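Local coordinates for protein TssK (Serratia sp. FS14, PDB 5Y0E) that probably serves as a trimeric baseplate component of the bacterial type VI secretion system, linking the baseplate to the rest of the secretion machine, at residues H256-R261 against Y289-L294; R261-W266 against A295-K300; I68-T73 against T164-T169; L48-T53 against I60-A65. All coordinates share one frame; numbering follows the deposited sequence.

How the contacts relate
Contacts 1 and 2 adjoin along helix 259-273, contact 1 at its start against the loop into helix 294-309, contact 2 one turn on against that helix; their centres lie about 7 Å apart, they share R261, and Y289 packs on F263. Contacts 3 and 4 belong to the β-rich region, their centres about 16 Å apart, and meet where V168 CG1 touches L62 CD2 at 4.0 Å. Contact 3 comes within about 5 Å of contact 1 at the nearest atoms, and both touch the second subunit. A sulfate ion, probably from the crystallisation liquor, lies about 4 Å from the side chain of L262 in contact 2 and about 6 Å from that of E260 in contact 1.

Contact 1 (H256-R261 against Y289-L294); sequences HLHPER and YDHDNL
The hydroxyl of Y289 reaches over to the start of helix 259-273, and a short bond to H291 of its own segment, OH to ND1 2.6 Å, fixes where it lies. The same oxygen sits at the edge of the H258 ring, near its plane, with OH 3.6 Å from H258 CE1, and P259 CB packs against it as well. Tyrosine suits this place because its ring can cover carbon while its one polar atom meets an imidazole. E260 N also lies near this oxygen but is engaged elsewhere: it donates to H258 ND1 at 2.9 Å, an almost straight bond (164°) in the plane of the imidazole. H258 is the N-cap residue; its CG, anti to the backbone N (chi1 -172°), starts the ring on its way to this capping bond. P259 comes next, a good first helical residue since no N-H is needed there. The facing loop also leads into a helix: a type I turn from D290 to N293, with an Asx turn from D290 OD1 to D292 N, brings N293 to cap helix 294-309. Beyond the turn, L294 CD1 meets P259 CB at 4.1 Å. The H258 and H291 rings are nearly parallel but slid apart, their centroids 5.2 Å from each other; H258 NE2 bonds to C41 O and H291 NE2 to W43 O. Over one face of Y289 lies E260 CB, 3.9 Å from the ring centroid in a CH-pi contact, while the E260 carboxylate leads away to R261 and H250 of the third subunit.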
loop_
_atom_site.group_PDB
_atom_site.type_symbol
_atom_site.label_atom_id
_atom_site.label_comp_id
_atom_site.label_asym_id
_atom_site.label_seq_id
_atom_site.Cartn_x
_atom_site.Cartn_y
_atom_site.Cartn_z
ATOM N N HIS A 256 -3.165 11.995 4.347
ATOM C CA HIS A 256 -4.076 11.186 5.121
ATOM C C HIS A 256 -3.814 9.719 4.826
ATOM O O HIS A 256 -3.837 9.306 3.665
ATOM C CB HIS A 256 -5.507 11.568 4.803
ATOM C CG HIS A 256 -6.515 10.781 5.558
ATOM N ND1 HIS A 256 -6.834 9.483 5.233
ATOM C CD2 HIS A 256 -7.275 11.100 6.624
ATOM C CE1 HIS A 256 -7.755 9.039 6.063
ATOM N NE2 HIS A 256 -8.047 10.005 6.910
ATOM N N LEU A 257 -3.553 8.940 5.872
ATOM C CA LEU A 257 -3.230 7.526 5.718
ATOM C C LEU A 257 -3.616 6.777 6.981
ATOM O O LEU A 257 -3.085 7.066 8.052
ATOM C CB LEU A 257 -1.751 7.357 5.411
ATOM C CG LEU A 257 -1.191 5.948 5.448
ATOM C CD1 LEU A 257 -1.655 5.192 4.228
ATOM C CD2 LEU A 257 0.302 5.988 5.490
ATOM N N HIS A 258 -4.537 5.834 6.852
ATOM C CA HIS A 258 -4.961 5.030 7.984
ATOM C C HIS A 258 -3.871 4.027 8.379
ATOM O O HIS A 258 -3.255 3.399 7.513
ATOM C CB HIS A 258 -6.262 4.301 7.643
ATOM C CG HIS A 258 -6.904 3.584 8.793
ATOM N ND1 HIS A 258 -6.267 2.607 9.521
ATOM C CD2 HIS A 258 -8.153 3.667 9.302
ATOM C CE1 HIS A 258 -7.086 2.130 10.436
ATOM N NE2 HIS A 258 -8.235 2.763 10.330
ATOM N N PRO A 259 -3.623 3.861 9.681
ATOM C CA PRO A 259 -2.565 2.951 10.156
ATOM C C PRO A 259 -2.691 1.517 9.700
ATOM O O PRO A 259 -1.678 0.857 9.491
ATOM C CB PRO A 259 -2.713 3.032 11.680
ATOM C CG PRO A 259 -3.305 4.350 11.920
ATOM C CD PRO A 259 -4.154 4.702 10.760
ATOM N N GLU A 260 -3.900 1.005 9.561
ATOM C CA GLU A 260 -4.037 -0.375 9.169
ATOM C C GLU A 260 -3.488 -0.592 7.783
ATOM O O GLU A 260 -2.913 -1.640 7.495
ATOM C CB GLU A 260 -5.486 -0.794 9.260
ATOM C CG GLU A 260 -5.723 -2.196 8.796
ATOM C CD GLU A 260 -6.040 -2.294 7.297
ATOM O OE1 GLU A 260 -6.620 -1.351 6.714
ATOM O OE2 GLU A 260 -5.705 -3.318 6.704
ATOM N N ARG A 261 -3.615 0.396 6.926
ATOM C CA ARG A 261 -3.085 0.243 5.597
ATOM C C ARG A 261 -1.567 0.219 5.633
ATOM O O ARG A 261 -0.929 -0.608 4.978
ATOM C CB ARG A 261 -3.635 1.367 4.726
ATOM C CG ARG A 261 -3.235 1.319 3.302
ATOM C CD ARG A 261 -3.679 2.565 2.601
ATOM N NE ARG A 261 -3.253 2.558 1.216
ATOM C CZ ARG A 261 -3.147 3.638 0.472
ATOM N NH1 ARG A 261 -3.450 4.804 0.979
ATOM N NH2 ARG A 261 -2.729 3.543 -0.769
ATOM N N TYR A 289 -2.103 -6.786 13.573
ATOM C CA TYR A 289 -2.614 -5.426 13.701
ATOM C C TYR A 289 -3.610 -5.330 14.842
ATOM O O TYR A 289 -4.540 -6.125 14.942
ATOM C CB TYR A 289 -3.285 -4.973 12.409
ATOM C CG TYR A 289 -3.756 -3.560 12.500
ATOM C CD1 TYR A 289 -2.853 -2.513 12.437
ATOM C CD2 TYR A 289 -5.098 -3.260 12.667
ATOM C CE1 TYR A 289 -3.265 -1.228 12.534
ATOM C CE2 TYR A 289 -5.505 -1.978 12.769
ATOM C CZ TYR A 289 -4.589 -0.964 12.692
ATOM O OH TYR A 289 -4.988 0.326 12.796
ATOM N N ASP A 290 -3.408 -4.350 15.699
ATOM C CA ASP A 290 -4.312 -4.081 16.805
ATOM C C ASP A 290 -4.549 -2.585 16.793
ATOM O O ASP A 290 -3.654 -1.807 17.139
ATOM C CB ASP A 290 -3.734 -4.550 18.144
ATOM C CG ASP A 290 -4.717 -4.436 19.290
ATOM O OD1 ASP A 290 -5.686 -3.686 19.205
ATOM O OD2 ASP A 290 -4.514 -5.089 20.314
ATOM N N HIS A 291 -5.754 -2.185 16.394
ATOM C CA HIS A 291 -6.028 -0.763 16.267
ATOM C C HIS A 291 -5.882 -0.044 17.601
ATOM O O HIS A 291 -5.487 1.119 17.637
ATOM C CB HIS A 291 -7.424 -0.551 15.678
ATOM C CG HIS A 291 -7.664 0.839 15.181
ATOM N ND1 HIS A 291 -6.921 1.407 14.175
ATOM C CD2 HIS A 291 -8.553 1.781 15.569
ATOM C CE1 HIS A 291 -7.342 2.637 13.962
ATOM N NE2 HIS A 291 -8.331 2.888 14.794
ATOM N N ASP A 292 -6.169 -0.718 18.706
ATOM C CA ASP A 292 -6.128 -0.082 20.012
ATOM C C ASP A 292 -4.840 -0.370 20.773
ATOM O O ASP A 292 -4.788 -0.150 21.977
ATOM C CB ASP A 292 -7.346 -0.488 20.838
ATOM C CG ASP A 292 -8.649 0.027 20.241
ATOM O OD1 ASP A 292 -8.887 1.243 20.301
ATOM O OD2 ASP A 292 -9.436 -0.778 19.708
ATOM N N ASN A 293 -3.796 -0.838 20.095
ATOM C CA ASN A 293 -2.478 -0.919 20.700
ATOM C C ASN A 293 -1.401 -0.820 19.631
ATOM O O ASN A 293 -0.658 -1.773 19.387
ATOM C CB ASN A 293 -2.331 -2.212 21.496
ATOM C CG ASN A 293 -1.134 -2.190 22.435
ATOM O OD1 ASN A 293 -0.200 -1.400 22.288
ATOM N ND2 ASN A 293 -1.170 -3.059 23.410
ATOM N N LEU A 294 -1.300 0.345 19.010
ATOM C CA LEU A 294 -0.452 0.477 17.843
ATOM C C LEU A 294 1.015 0.453 18.200
ATOM O O LEU A 294 1.816 -0.068 17.425
ATOM C CB LEU A 294 -0.805 1.752 17.080
ATOM C CG LEU A 294 -2.174 1.704 16.378
ATOM C CD1 LEU A 294 -2.559 3.046 15.804
ATOM C CD2 LEU A 294 -2.221 0.659 15.301
#

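Contact 2 (R261-W266 against A295-K300); sequences RLFADW and ALCFGK
F263 and F298 form the aromatic centre of this contact, a T-shaped pair with planes 83° apart and centroids 5.3 Å apart. The F263 edge is turned to the F298 face, where CD2 of F263 comes within 3.8 Å of CE2 of F298, toward the rim rather than the middle. F263 CG lies anti to the backbone N (chi1 -174°), which directs it toward helix 294-309. W266 completes the cluster at an oblique angle: its CE3 stands 3.9 Å from F298 CE1, at the edge of the phenylalanine ring. Aliphatic packing is supplied by L262, whose CD2 touches F298 CE1 at 4.0 Å while its CD1 lies over a face of the indole. A sulfur-aromatic contact adds to this on the same F263 ring: the short cysteine side chain sets its polarisable sulfur, C297 SG, 3.7 Å from F263 CE2, obliquely to the ring, and C297 O comes up at its edge. The backbones are far apart, the axes of the two short helical segments passing 11.1 Å from each other with a crossing angle of 27°, and large rings span that distance. I203 of helix 197-222 covers L262 and W266. With every touching residue buried and the meeting surfaces almost wholly carbon and sulfur, C297 O the one polar atom at the rings, the helices are joined by shape and dispersion, the perpendicular rings adding a weak electrostatic preference.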
loop_
_atom_site.group_PDB
_atom_site.type_symbol
_atom_site.label_atom_id
_atom_site.label_comp_id
_atom_site.label_asym_id
_atom_site.label_seq_id
_atom_site.Cartn_x
_atom_site.Cartn_y
_atom_site.Cartn_z
ATOM N N ARG A 261 -3.615 0.396 6.926
ATOM C CA ARG A 261 -3.085 0.243 5.597
ATOM C C ARG A 261 -1.567 0.219 5.633
ATOM O O ARG A 261 -0.929 -0.608 4.978
ATOM C CB ARG A 261 -3.635 1.367 4.726
ATOM C CG ARG A 261 -3.235 1.319 3.302
ATOM C CD ARG A 261 -3.679 2.565 2.601
ATOM N NE ARG A 261 -3.253 2.558 1.216
ATOM C CZ ARG A 261 -3.147 3.638 0.472
ATOM N NH1 ARG A 261 -3.450 4.804 0.979
ATOM N NH2 ARG A 261 -2.729 3.543 -0.769
ATOM N N LEU A 262 -0.976 1.086 6.431
ATOM C CA LEU A 262 0.469 1.102 6.539
ATOM C C LEU A 262 1.000 -0.187 7.149
ATOM O O LEU A 262 2.054 -0.685 6.746
ATOM C CB LEU A 262 0.886 2.292 7.367
ATOM C CG LEU A 262 2.375 2.482 7.523
ATOM C CD1 LEU A 262 3.025 2.938 6.246
ATOM C CD2 LEU A 262 2.552 3.486 8.595
ATOM N N PHE A 263 0.282 -0.732 8.120
ATOM C CA PHE A 263 0.735 -1.927 8.794
ATOM C C PHE A 263 0.770 -3.098 7.834
ATOM O O PHE A 263 1.753 -3.843 7.778
ATOM C CB PHE A 263 -0.179 -2.206 9.976
ATOM C CG PHE A 263 0.259 -3.332 10.828
ATOM C CD1 PHE A 263 -0.053 -4.635 10.491
ATOM C CD2 PHE A 263 0.963 -3.094 11.996
ATOM C CE1 PHE A 263 0.353 -5.688 11.288
ATOM C CE2 PHE A 263 1.360 -4.140 12.803
ATOM C CZ PHE A 263 1.059 -5.431 12.447
ATOM N N ALA A 264 -0.307 -3.275 7.071
ATOM C CA ALA A 264 -0.379 -4.386 6.138
ATOM C C ALA A 264 0.775 -4.363 5.148
ATOM O O ALA A 264 1.297 -5.409 4.771
ATOM C CB ALA A 264 -1.710 -4.349 5.411
ATOM N N ASP A 265 1.195 -3.187 4.719
ATOM C CA ASP A 265 2.342 -3.144 3.834
ATOM C C ASP A 265 3.617 -3.555 4.563
ATOM O O ASP A 265 4.428 -4.303 4.027
ATOM C CB ASP A 265 2.489 -1.749 3.226
ATOM C CG ASP A 265 1.516 -1.478 2.099
ATOM O OD1 ASP A 265 0.785 -2.378 1.653
ATOM O OD2 ASP A 265 1.487 -0.337 1.629
ATOM N N TRP A 266 3.810 -3.071 5.782
ATOM C CA TRP A 266 5.056 -3.311 6.480
ATOM C C TRP A 266 5.163 -4.759 6.952
ATOM O O TRP A 266 6.251 -5.328 6.962
ATOM C CB TRP A 266 5.171 -2.319 7.635
ATOM C CG TRP A 266 5.468 -0.945 7.168
ATOM C CD1 TRP A 266 5.491 -0.524 5.899
ATOM C CD2 TRP A 266 5.822 0.182 7.965
ATOM N NE1 TRP A 266 5.833 0.786 5.841
ATOM C CE2 TRP A 266 6.041 1.243 7.102
ATOM C CE3 TRP A 266 5.997 0.385 9.321
ATOM C CZ2 TRP A 266 6.420 2.496 7.544
ATOM C CZ3 TRP A 266 6.351 1.642 9.758
ATOM C CH2 TRP A 266 6.562 2.675 8.876
ATOM N N ALA A 295 1.380 0.986 19.369
ATOM C CA ALA A 295 2.770 0.929 19.814
ATOM C C ALA A 295 3.270 -0.505 19.923
ATOM O O ALA A 295 4.385 -0.818 19.498
ATOM C CB ALA A 295 2.922 1.644 21.146
ATOM N N LEU A 296 2.458 -1.392 20.473
ATOM C CA LEU A 296 2.860 -2.783 20.569
ATOM C C LEU A 296 3.073 -3.398 19.197
ATOM O O LEU A 296 4.163 -3.887 18.891
ATOM C CB LEU A 296 1.821 -3.581 21.336
ATOM C CG LEU A 296 2.205 -5.050 21.371
ATOM C CD1 LEU A 296 3.337 -5.264 22.343
ATOM C CD2 LEU A 296 1.034 -5.925 21.709
ATOM N N CYS A 297 2.033 -3.393 18.358
ATOM C CA CYS A 297 2.100 -4.140 17.110
ATOM C C CYS A 297 3.040 -3.477 16.120
ATOM O O CYS A 297 3.788 -4.166 15.430
ATOM C CB CYS A 297 0.703 -4.347 16.504
ATOM S SG CYS A 297 -0.244 -2.926 15.937
ATOM N N PHE A 298 3.061 -2.152 16.058
ATOM C CA PHE A 298 4.081 -1.523 15.232
ATOM C C PHE A 298 5.461 -1.727 15.824
ATOM O O PHE A 298 6.447 -1.853 15.088
ATOM C CB PHE A 298 3.809 -0.031 15.050
ATOM C CG PHE A 298 2.981 0.283 13.845
ATOM C CD1 PHE A 298 3.578 0.503 12.620
ATOM C CD2 PHE A 298 1.611 0.335 13.937
ATOM C CE1 PHE A 298 2.816 0.766 11.505
ATOM C CE2 PHE A 298 0.844 0.598 12.837
ATOM C CZ PHE A 298 1.437 0.814 11.613
ATOM N N GLY A 299 5.549 -1.760 17.147
ATOM C CA GLY A 299 6.834 -1.967 17.775
ATOM C C GLY A 299 7.473 -3.257 17.330
ATOM O O GLY A 299 8.648 -3.291 17.006
ATOM N N LYS A 300 6.694 -4.318 17.263
ATOM C CA LYS A 300 7.248 -5.581 16.825
ATOM C C LYS A 300 7.655 -5.517 15.373
ATOM O O LYS A 300 8.682 -6.073 14.991
ATOM C CB LYS A 300 6.237 -6.697 17.051
ATOM C CG LYS A 300 5.580 -6.593 18.366
ATOM C CD LYS A 300 5.418 -7.925 19.042
ATOM C CE LYS A 300 4.289 -8.721 18.456
ATOM N NZ LYS A 300 3.658 -9.555 19.519
#

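Contact 3 (I68-T73 against T164-T169); sequences IMPDGT and TALGVT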
loop_
_atom_site.group_PDB
_atom_site.type_symbol
_atom_site.label_atom_id
_atom_site.label_comp_id
_atom_site.label_asym_id
_atom_site.label_seq_id
_atom_site.Cartn_x
_atom_site.Cartn_y
_atom_site.Cartn_z
ATOM N N ILE A 68 -13.630 9.759 15.828
ATOM C CA ILE A 68 -14.847 8.974 15.893
ATOM C C ILE A 68 -14.761 8.005 17.063
ATOM O O ILE A 68 -13.760 7.305 17.228
ATOM C CB ILE A 68 -15.080 8.219 14.575
ATOM C CG1 ILE A 68 -15.592 9.185 13.523
ATOM C CG2 ILE A 68 -16.094 7.137 14.760
ATOM C CD1 ILE A 68 -15.134 8.866 12.172
ATOM N N MET A 69 -15.805 7.954 17.856
ATOM C CA MET A 69 -15.860 7.075 18.995
ATOM C C MET A 69 -16.207 5.669 18.551
ATOM O O MET A 69 -16.699 5.457 17.449
ATOM C CB MET A 69 -16.889 7.585 19.993
ATOM C CG MET A 69 -16.555 8.963 20.540
ATOM S SD MET A 69 -15.019 9.062 21.498
ATOM C CE MET A 69 -15.440 8.017 22.846
ATOM N N PRO A 70 -15.928 4.675 19.382
ATOM C CA PRO A 70 -16.197 3.297 18.968
ATOM C C PRO A 70 -17.641 3.029 18.651
ATOM O O PRO A 70 -17.922 2.107 17.884
ATOM C CB PRO A 70 -15.720 2.483 20.172
ATOM C CG PRO A 70 -14.632 3.275 20.690
ATOM C CD PRO A 70 -15.009 4.717 20.524
ATOM N N ASP A 71 -18.565 3.793 19.207
ATOM C CA ASP A 71 -19.975 3.599 18.928
ATOM C C ASP A 71 -20.433 4.315 17.665
ATOM O O ASP A 71 -21.615 4.259 17.344
ATOM C CB ASP A 71 -20.821 4.058 20.109
ATOM C CG ASP A 71 -20.859 5.541 20.238
ATOM O OD1 ASP A 71 -19.964 6.216 19.704
ATOM O OD2 ASP A 71 -21.778 6.034 20.892
ATOM N N GLY A 72 -19.532 4.977 16.954
ATOM C CA GLY A 72 -19.827 5.605 15.691
ATOM C C GLY A 72 -19.931 7.111 15.748
ATOM O O GLY A 72 -20.124 7.745 14.710
ATOM N N THR A 73 -19.784 7.697 16.915
ATOM C CA THR A 73 -20.100 9.095 17.082
ATOM C C THR A 73 -18.915 9.958 16.695
ATOM O O THR A 73 -17.877 9.877 17.345
ATOM C CB THR A 73 -20.475 9.361 18.507
ATOM O OG1 THR A 73 -21.486 8.439 18.885
ATOM C CG2 THR A 73 -20.979 10.770 18.654
ATOM N N THR A 164 -18.301 4.092 25.603
ATOM C CA THR A 164 -17.203 3.754 24.721
ATOM C C THR A 164 -16.126 4.793 24.929
ATOM O O THR A 164 -16.378 5.876 25.447
ATOM C CB THR A 164 -17.598 3.703 23.242
ATOM O OG1 THR A 164 -17.976 5.003 22.791
ATOM C CG2 THR A 164 -18.710 2.726 23.005
ATOM N N ALA A 165 -14.912 4.449 24.535
ATOM C CA ALA A 165 -13.807 5.335 24.843
ATOM C C ALA A 165 -12.669 5.111 23.872
ATOM O O ALA A 165 -12.502 4.022 23.326
ATOM C CB ALA A 165 -13.315 5.122 26.273
ATOM N N LEU A 166 -11.870 6.149 23.698
ATOM C CA LEU A 166 -10.636 6.079 22.945
ATOM C C LEU A 166 -9.482 6.382 23.886
ATOM O O LEU A 166 -9.561 7.309 24.688
ATOM C CB LEU A 166 -10.631 7.080 21.782
ATOM C CG LEU A 166 -11.750 7.086 20.749
ATOM C CD1 LEU A 166 -11.612 8.281 19.855
ATOM C CD2 LEU A 166 -11.721 5.839 19.940
ATOM N N GLY A 167 -8.398 5.625 23.777
ATOM C CA GLY A 167 -7.270 5.845 24.658
ATOM C C GLY A 167 -6.495 7.089 24.274
ATOM O O GLY A 167 -6.247 7.346 23.104
ATOM N N VAL A 168 -6.084 7.856 25.277
ATOM C CA VAL A 168 -5.398 9.119 25.061
ATOM C C VAL A 168 -3.927 9.043 25.451
ATOM O O VAL A 168 -3.068 9.562 24.735
ATOM C CB VAL A 168 -6.106 10.261 25.824
ATOM C CG1 VAL A 168 -5.324 11.557 25.709
ATOM C CG2 VAL A 168 -7.532 10.428 25.338
ATOM N N THR A 169 -3.617 8.422 26.587
ATOM C CA THR A 169 -2.273 8.480 27.135
ATOM C C THR A 169 -2.192 7.603 28.371
ATOM O O THR A 169 -3.193 7.079 28.862
ATOM C CB THR A 169 -1.879 9.911 27.474
ATOM O OG1 THR A 169 -0.470 9.979 27.648
ATOM C CG2 THR A 169 -2.567 10.368 28.721
#
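I68-D71 runs nearly antiparallel to T164-L166, the two directions 153° apart, with P70 and T164 CA atoms 5.9 Å from each other. It is the tip of the β-hairpin joining strands 62-68 and 74-78: a type I turn from M69 to G72 followed by a G1 bulge, closed by G72 N to M69 O and M69 N to T73 O. G72 takes the left-handed backbone conformation (phi 106°) that suits glycine. Against this tip, strand 163-174 presents alternate side chains. L166 CD2 packs on P70 CD at 3.5 Å, and L166 CD1 meets M69 SD at 3.9 Å. The methionine, bent at chi2 and chi3, carries its CE over the strand backbone, 3.7 Å from A165 CA. The rigid P70 ring slides past T164, and T164 CG2 touches D71 CB at 3.8 Å. G72 O also bonds to W34 NE1 of the second subunit. The D71 carboxylate turns back to its own loop: OD2 forms a salt bridge with R123, which also bonds to T73 OG1, while OD1 accepts from T73 N, an Asx turn, and, at 2.8 Å, from T73 OG1, both reaching OD1 from the same face of the carboxylate.

Contact 4 (L48-T53 against I60-A65); sequences LDLDQT and IALNAA
L48 CD1 touches both L62 and A65, 3.9 Å from L62 CD2 and equally far from A65 CB, at the apolar centre of this strand pair. L50 points to the same face, its CG 4.4 Å from L62 CD2. Branched leucines fill this face, and the small A65 gives the L48 methyl a close seat; F77 of strand 74-78 packs on L62 and A65. In the backbone, D49 N donates to A64 O at 2.8 Å, and at the far end D51 N donates to A61 O at 2.7 Å in an almost straight bond (176°). Between these, D49 O faces two donors, N63 N at 2.6 Å with a poor angle (122°) and A64 N at 3.4 Å, both weak bonds. The extra residue is taken up by N63, whose near-helical backbone angles turn the chain a corner. At the polar edge N63 ND2 makes a weak bond to D49 OD2 at 3.3 Å, the amide and carboxylate planes 60° apart. Asparagine suits such a corner, where its amide can reach D49, while D51 lies near it without a bond. D51 is bonded within its own loop: OD2 accepts from T53 OG1 on the syn side and from L54 N. Two residues, N63 and A64, facing the single D49 make a classic β-bulge, here in the antiparallel three-stranded sheet of 44-50, 62-68 and 74-78.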
loop_
_atom_site.group_PDB
_atom_site.type_symbol
_atom_site.label_atom_id
_atom_site.label_comp_id
_atom_site.label_asym_id
_atom_site.label_seq_id
_atom_site.Cartn_x
_atom_site.Cartn_y
_atom_site.Cartn_z
ATOM N N LEU A 48 -5.258 15.227 17.826
ATOM C CA LEU A 48 -5.199 15.101 19.276
ATOM C C LEU A 48 -4.135 16.064 19.754
ATOM O O LEU A 48 -2.975 15.926 19.373
ATOM C CB LEU A 48 -4.867 13.674 19.694
ATOM C CG LEU A 48 -4.931 13.341 21.163
ATOM C CD1 LEU A 48 -6.129 13.992 21.757
ATOM C CD2 LEU A 48 -5.059 11.882 21.327
ATOM N N ASP A 49 -4.523 17.049 20.552
ATOM C CA ASP A 49 -3.578 18.018 21.083
ATOM C C ASP A 49 -3.703 18.061 22.594
ATOM O O ASP A 49 -4.641 18.653 23.133
ATOM C CB ASP A 49 -3.792 19.401 20.494
ATOM C CG ASP A 49 -2.700 20.370 20.914
ATOM O OD1 ASP A 49 -1.645 19.922 21.406
ATOM O OD2 ASP A 49 -2.891 21.588 20.752
ATOM N N LEU A 50 -2.740 17.464 23.270
ATOM C CA LEU A 50 -2.725 17.488 24.717
ATOM C C LEU A 50 -2.092 18.783 25.210
ATOM O O LEU A 50 -1.103 19.261 24.653
ATOM C CB LEU A 50 -1.962 16.276 25.228
ATOM C CG LEU A 50 -2.233 15.855 26.646
ATOM C CD1 LEU A 50 -2.153 14.365 26.698
ATOM C CD2 LEU A 50 -1.198 16.488 27.544
ATOM N N ASP A 51 -2.673 19.366 26.247
ATOM C CA ASP A 51 -2.106 20.588 26.794
ATOM C C ASP A 51 -0.967 20.236 27.734
ATOM O O ASP A 51 -1.179 19.663 28.806
ATOM C CB ASP A 51 -3.148 21.422 27.519
ATOM C CG ASP A 51 -2.583 22.742 27.977
ATOM O OD1 ASP A 51 -1.859 23.394 27.189
ATOM O OD2 ASP A 51 -2.833 23.120 29.128
ATOM N N GLN A 52 0.242 20.592 27.332
ATOM C CA GLN A 52 1.414 20.258 28.120
ATOM C C GLN A 52 1.517 21.138 29.354
ATOM O O GLN A 52 1.929 20.672 30.422
ATOM C CB GLN A 52 2.654 20.403 27.251
ATOM C CG GLN A 52 2.693 19.415 26.130
ATOM C CD GLN A 52 3.115 18.052 26.615
ATOM O OE1 GLN A 52 3.905 17.934 27.555
ATOM N NE2 GLN A 52 2.584 17.007 25.984
ATOM N N THR A 53 1.148 22.412 29.213
ATOM C CA THR A 53 1.225 23.344 30.328
ATOM C C THR A 53 0.444 22.834 31.531
ATOM O O THR A 53 0.916 22.923 32.664
ATOM C CB THR A 53 0.707 24.710 29.892
ATOM O OG1 THR A 53 -0.721 24.700 29.918
ATOM C CG2 THR A 53 1.148 25.014 28.479
ATOM N N ILE A 60 -4.696 16.089 33.148
ATOM C CA ILE A 60 -4.743 15.773 31.729
ATOM C C ILE A 60 -5.781 16.670 31.075
ATOM O O ILE A 60 -6.958 16.634 31.434
ATOM C CB ILE A 60 -5.093 14.302 31.502
ATOM C CG1 ILE A 60 -4.026 13.405 32.112
ATOM C CG2 ILE A 60 -5.242 14.049 30.024
ATOM C CD1 ILE A 60 -2.668 13.766 31.652
ATOM N N ALA A 61 -5.353 17.461 30.110
ATOM C CA ALA A 61 -6.262 18.328 29.389
ATOM C C ALA A 61 -5.993 18.254 27.893
ATOM O O ALA A 61 -4.842 18.271 27.456
ATOM C CB ALA A 61 -6.133 19.759 29.880
ATOM N N LEU A 62 -7.061 18.208 27.109
ATOM C CA LEU A 62 -6.963 18.224 25.657
ATOM C C LEU A 62 -7.221 19.628 25.141
ATOM O O LEU A 62 -8.317 20.149 25.307
ATOM C CB LEU A 62 -7.960 17.257 25.042
ATOM C CG LEU A 62 -7.781 15.868 25.601
ATOM C CD1 LEU A 62 -8.757 14.922 24.972
ATOM C CD2 LEU A 62 -6.370 15.435 25.347
ATOM N N ASN A 63 -6.217 20.232 24.510
ATOM C CA ASN A 63 -6.445 21.482 23.787
ATOM C C ASN A 63 -7.520 21.313 22.715
ATOM O O ASN A 63 -8.428 22.136 22.594
ATOM C CB ASN A 63 -5.144 21.964 23.143
ATOM C CG ASN A 63 -4.251 22.716 24.096
ATOM O OD1 ASN A 63 -4.720 23.400 24.997
ATOM N ND2 ASN A 63 -2.949 22.611 23.886
ATOM N N ALA A 64 -7.425 20.247 21.927
ATOM C CA ALA A 64 -8.261 20.029 20.759
ATOM C C ALA A 64 -8.193 18.556 20.398
ATOM O O ALA A 64 -7.225 17.876 20.728
ATOM C CB ALA A 64 -7.800 20.886 19.583
ATOM N N ALA A 65 -9.221 18.074 19.710
ATOM C CA ALA A 65 -9.229 16.699 19.234
ATOM C C ALA A 65 -10.366 16.516 18.243
ATOM O O ALA A 65 -11.360 17.237 18.282
ATOM C CB ALA A 65 -9.380 15.714 20.388
#